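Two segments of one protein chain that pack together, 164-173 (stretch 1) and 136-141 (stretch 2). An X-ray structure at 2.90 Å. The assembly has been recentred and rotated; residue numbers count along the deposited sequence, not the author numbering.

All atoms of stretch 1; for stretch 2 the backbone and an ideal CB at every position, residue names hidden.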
# COMPACT_ATOMS: atom_id res chain seq x y z
N ARG A 164 -18.98 7.60 -29.04
CA ARG A 164 -20.27 7.85 -29.69
C ARG A 164 -20.31 7.29 -31.11
O ARG A 164 -21.38 7.08 -31.66
CB ARG A 164 -20.52 9.35 -29.70
CG ARG A 164 -21.75 9.79 -30.43
CD ARG A 164 -21.79 11.31 -30.47
NE ARG A 164 -21.65 11.88 -29.13
CZ ARG A 164 -20.69 12.73 -28.77
NH1 ARG A 164 -20.65 13.19 -27.52
NH2 ARG A 164 -19.76 13.12 -29.65
N HIS A 165 -19.14 7.04 -31.69
CA HIS A 165 -19.05 6.50 -33.04
C HIS A 165 -18.43 5.11 -33.03
O HIS A 165 -17.72 4.73 -33.96
CB HIS A 165 -18.21 7.43 -33.90
CG HIS A 165 -18.80 8.80 -34.06
ND1 HIS A 165 -19.87 9.05 -34.89
CD2 HIS A 165 -18.50 9.97 -33.47
CE1 HIS A 165 -20.20 10.32 -34.80
NE2 HIS A 165 -19.38 10.90 -33.95
N LEU A 166 -18.71 4.35 -31.97
CA LEU A 166 -18.17 3.01 -31.80
C LEU A 166 -18.13 2.18 -33.08
O LEU A 166 -17.08 1.63 -33.45
CB LEU A 166 -19.00 2.25 -30.77
CG LEU A 166 -18.27 1.45 -29.69
CD1 LEU A 166 -19.18 0.33 -29.25
CD2 LEU A 166 -16.96 0.88 -30.21
N ASN A 167 -19.27 2.09 -33.76
CA ASN A 167 -19.40 1.32 -34.98
C ASN A 167 -18.29 1.55 -36.01
O ASN A 167 -17.76 0.60 -36.59
CB ASN A 167 -20.76 1.57 -35.62
CG ASN A 167 -20.88 0.93 -37.01
OD1 ASN A 167 -20.76 -0.29 -37.15
ND2 ASN A 167 -21.12 1.76 -38.03
N GLU A 168 -17.95 2.82 -36.25
CA GLU A 168 -16.90 3.14 -37.21
C GLU A 168 -15.53 2.97 -36.58
O GLU A 168 -14.63 2.37 -37.18
CB GLU A 168 -17.01 4.58 -37.68
CG GLU A 168 -18.38 5.07 -38.06
CD GLU A 168 -18.33 6.55 -38.41
OE1 GLU A 168 -17.95 7.36 -37.53
OE2 GLU A 168 -18.65 6.91 -39.58
N VAL A 169 -15.36 3.51 -35.37
CA VAL A 169 -14.09 3.44 -34.67
C VAL A 169 -13.52 2.03 -34.69
O VAL A 169 -12.31 1.85 -34.86
CB VAL A 169 -14.22 3.91 -33.21
CG1 VAL A 169 -12.95 3.58 -32.44
CG2 VAL A 169 -14.45 5.41 -33.16
N LEU A 170 -14.39 1.04 -34.52
CA LEU A 170 -13.98 -0.36 -34.51
C LEU A 170 -13.47 -0.83 -35.85
O LEU A 170 -12.94 -1.92 -35.95
CB LEU A 170 -15.13 -1.26 -34.06
CG LEU A 170 -15.53 -1.09 -32.60
CD1 LEU A 170 -16.62 -2.09 -32.26
CD2 LEU A 170 -14.32 -1.30 -31.69
N LYS A 171 -13.66 -0.01 -36.87
CA LYS A 171 -13.19 -0.36 -38.21
C LYS A 171 -11.78 0.16 -38.45
O LYS A 171 -11.14 -0.19 -39.44
CB LYS A 171 -14.12 0.23 -39.27
CG LYS A 171 -15.52 -0.33 -39.27
CD LYS A 171 -16.38 0.47 -40.23
CE LYS A 171 -17.79 -0.07 -40.31
NZ LYS A 171 -18.60 0.85 -41.15
N ALA A 172 -11.29 0.99 -37.54
CA ALA A 172 -9.96 1.57 -37.67
C ALA A 172 -8.88 0.72 -37.01
O ALA A 172 -9.17 -0.21 -36.26
CB ALA A 172 -9.94 2.98 -37.08
N ASP A 173 -7.62 1.03 -37.31
CA ASP A 173 -6.49 0.32 -36.73
C ASP A 173 -6.06 1.08 -35.49
O ASP A 173 -5.36 0.55 -34.63
CB ASP A 173 -5.31 0.26 -37.69
CG ASP A 173 -5.61 -0.56 -38.91
OD1 ASP A 173 -6.10 -1.70 -38.75
OD2 ASP A 173 -5.35 -0.08 -40.04
N UNK A 136 -9.37 7.07 -43.83
CA UNK A 136 -10.09 7.61 -42.70
C UNK A 136 -11.51 7.09 -42.59
O UNK A 136 -12.44 7.62 -43.18
CB UNK A 136 -10.11 9.14 -42.79
N UNK A 137 -11.65 6.04 -41.79
CA UNK A 137 -12.93 5.37 -41.58
C UNK A 137 -13.99 6.19 -40.84
O UNK A 137 -15.14 5.77 -40.74
CB UNK A 137 -12.69 4.07 -40.81
N UNK A 138 -13.61 7.36 -40.32
CA UNK A 138 -14.59 8.18 -39.62
C UNK A 138 -13.97 9.31 -38.82
O UNK A 138 -12.77 9.31 -38.58
CB UNK A 138 -15.43 7.30 -38.69
N UNK A 139 -14.79 10.27 -38.41
CA UNK A 139 -14.29 11.40 -37.64
C UNK A 139 -15.40 12.24 -37.01
O UNK A 139 -16.58 12.08 -37.34
CB UNK A 139 -13.43 12.29 -38.54
N UNK A 140 -15.02 13.14 -36.11
CA UNK A 140 -15.96 14.02 -35.43
C UNK A 140 -15.15 15.05 -34.64
O UNK A 140 -13.96 14.86 -34.39
CB UNK A 140 -16.90 13.23 -34.52
N UNK A 141 -15.79 16.16 -34.26
CA UNK A 141 -15.11 17.20 -33.51
C UNK A 141 -16.00 17.75 -32.42
O UNK A 141 -17.21 17.57 -32.45
CB UNK A 141 -14.66 18.33 -34.44

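Position 136 opens the stretch with its CA-to-CB bond pointing away from stretch 1, and nothing of that segment lies within 5.5 Å of the ideal CB. Stretch 1 therefore sets no condition here, and many side chains would be compatible. The deposited residue is Ile 136, which makes no contact with stretch 1.

Position 137 points toward stretch 1, over the beta turn that runs from Val 169 to Ala 172. Its ideal CB is 4.4 Å from Lys 171 CB, 4.5 Å from Glu 168 O and 4.7 Å from Ala 172 N. That carbonyl oxygen already accepts a backbone hydrogen bond from Lys 171 N (2.6 Å to Glu 168 O), and Ala 172 N is likewise engaged with Val 169 O at 3.0 Å. The methyl of Ala 172 and the CB of Lys 171 suggest a compact apolar side chain: alanine, valine, perhaps isoleucine or threonine. The residue is Val 137, and it has the largest covered area of either stretch. Its CG2 packs on Ala 172 CB at 3.5 Å, while CG1 lies 4.0 Å from Lys 171 O. The long lysine chain leads its end away, leaving its base beside the valine.

Position 138 also faces stretch 1, but here there is no room. An ideal CB would sit 2.8 Å from Glu 168 OE1, a clash. The backbone angles, phi 167° and psi 165°, would also jam a CB against the carbonyl oxygen of the preceding residue, which by itself calls for glycine. Gly 138 is what is found. Without a side chain, its CA can lie 4.0 Å from Glu 168 OE1, and the CA atoms of Gly 138 and Glu 168 come within 6.0 Å.

At 139 the extended strand turns its CA-to-CB bond away again, and the ideal CB has no neighbour from stretch 1 within 5.5 Å, so a wide choice is open, bulky residues included. Tyr 139 takes the p rotamer (chi1 54°), and no atom of its side chain comes closer than 6.8 Å to stretch 1. Its backbone is what links it to stretch 1: water 1 accepts a hydrogen bond from Tyr 139 N (3.0 Å) and donates one to Glu 168 OE1 (2.8 Å), joining strand to helix through solvent.

Position 140 points toward stretch 1, with its ideal CB 3.4 Å from His 165 NE2 and the guanidinium of Arg 164 nearby. A potential donor and a positive charge favour an acceptor, ideally a short acidic one; asparagine could supply the acceptor but not the charge. Asp 140 fits: His 165 NE2 donates to Asp 140 OD1 at 2.7 Å and 163°, with the oxygen near the imidazole plane. The same OD1 forms a long salt bridge with Arg 164 NH2 at 3.7 Å.

Position 141 points away, with stretch 1 out of reach, so this contact does not dictate the choice; it is Gly 141, and Gly 141 N donates a hydrogen bond to Asp 140 OD2 at 2.8 Å.

Stretch 2, residues 136-141: IVGYDG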
# COMPACT_ATOMS: atom_id res chain seq x y z
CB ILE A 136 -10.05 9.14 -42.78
CG1 ILE A 136 -8.59 9.57 -42.64
CG2 ILE A 136 -10.93 9.76 -41.70
CD1 ILE A 136 -8.33 10.96 -43.03
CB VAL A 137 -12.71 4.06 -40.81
CG1 VAL A 137 -11.75 3.17 -41.59
CG2 VAL A 137 -12.16 4.33 -39.43
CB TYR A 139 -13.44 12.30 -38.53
CG TYR A 139 -14.16 12.74 -39.77
CD1 TYR A 139 -14.12 11.97 -40.94
CD2 TYR A 139 -14.92 13.91 -39.79
CE1 TYR A 139 -14.81 12.36 -42.09
CE2 TYR A 139 -15.62 14.30 -40.93
CZ TYR A 139 -15.56 13.52 -42.08
OH TYR A 139 -16.25 13.92 -43.20
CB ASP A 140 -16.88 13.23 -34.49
CG ASP A 140 -18.14 14.00 -34.11
OD1 ASP A 140 -18.93 13.49 -33.28
OD2 ASP A 140 -18.34 15.12 -34.63
O HOH W 1 -17.65 9.66 -39.06
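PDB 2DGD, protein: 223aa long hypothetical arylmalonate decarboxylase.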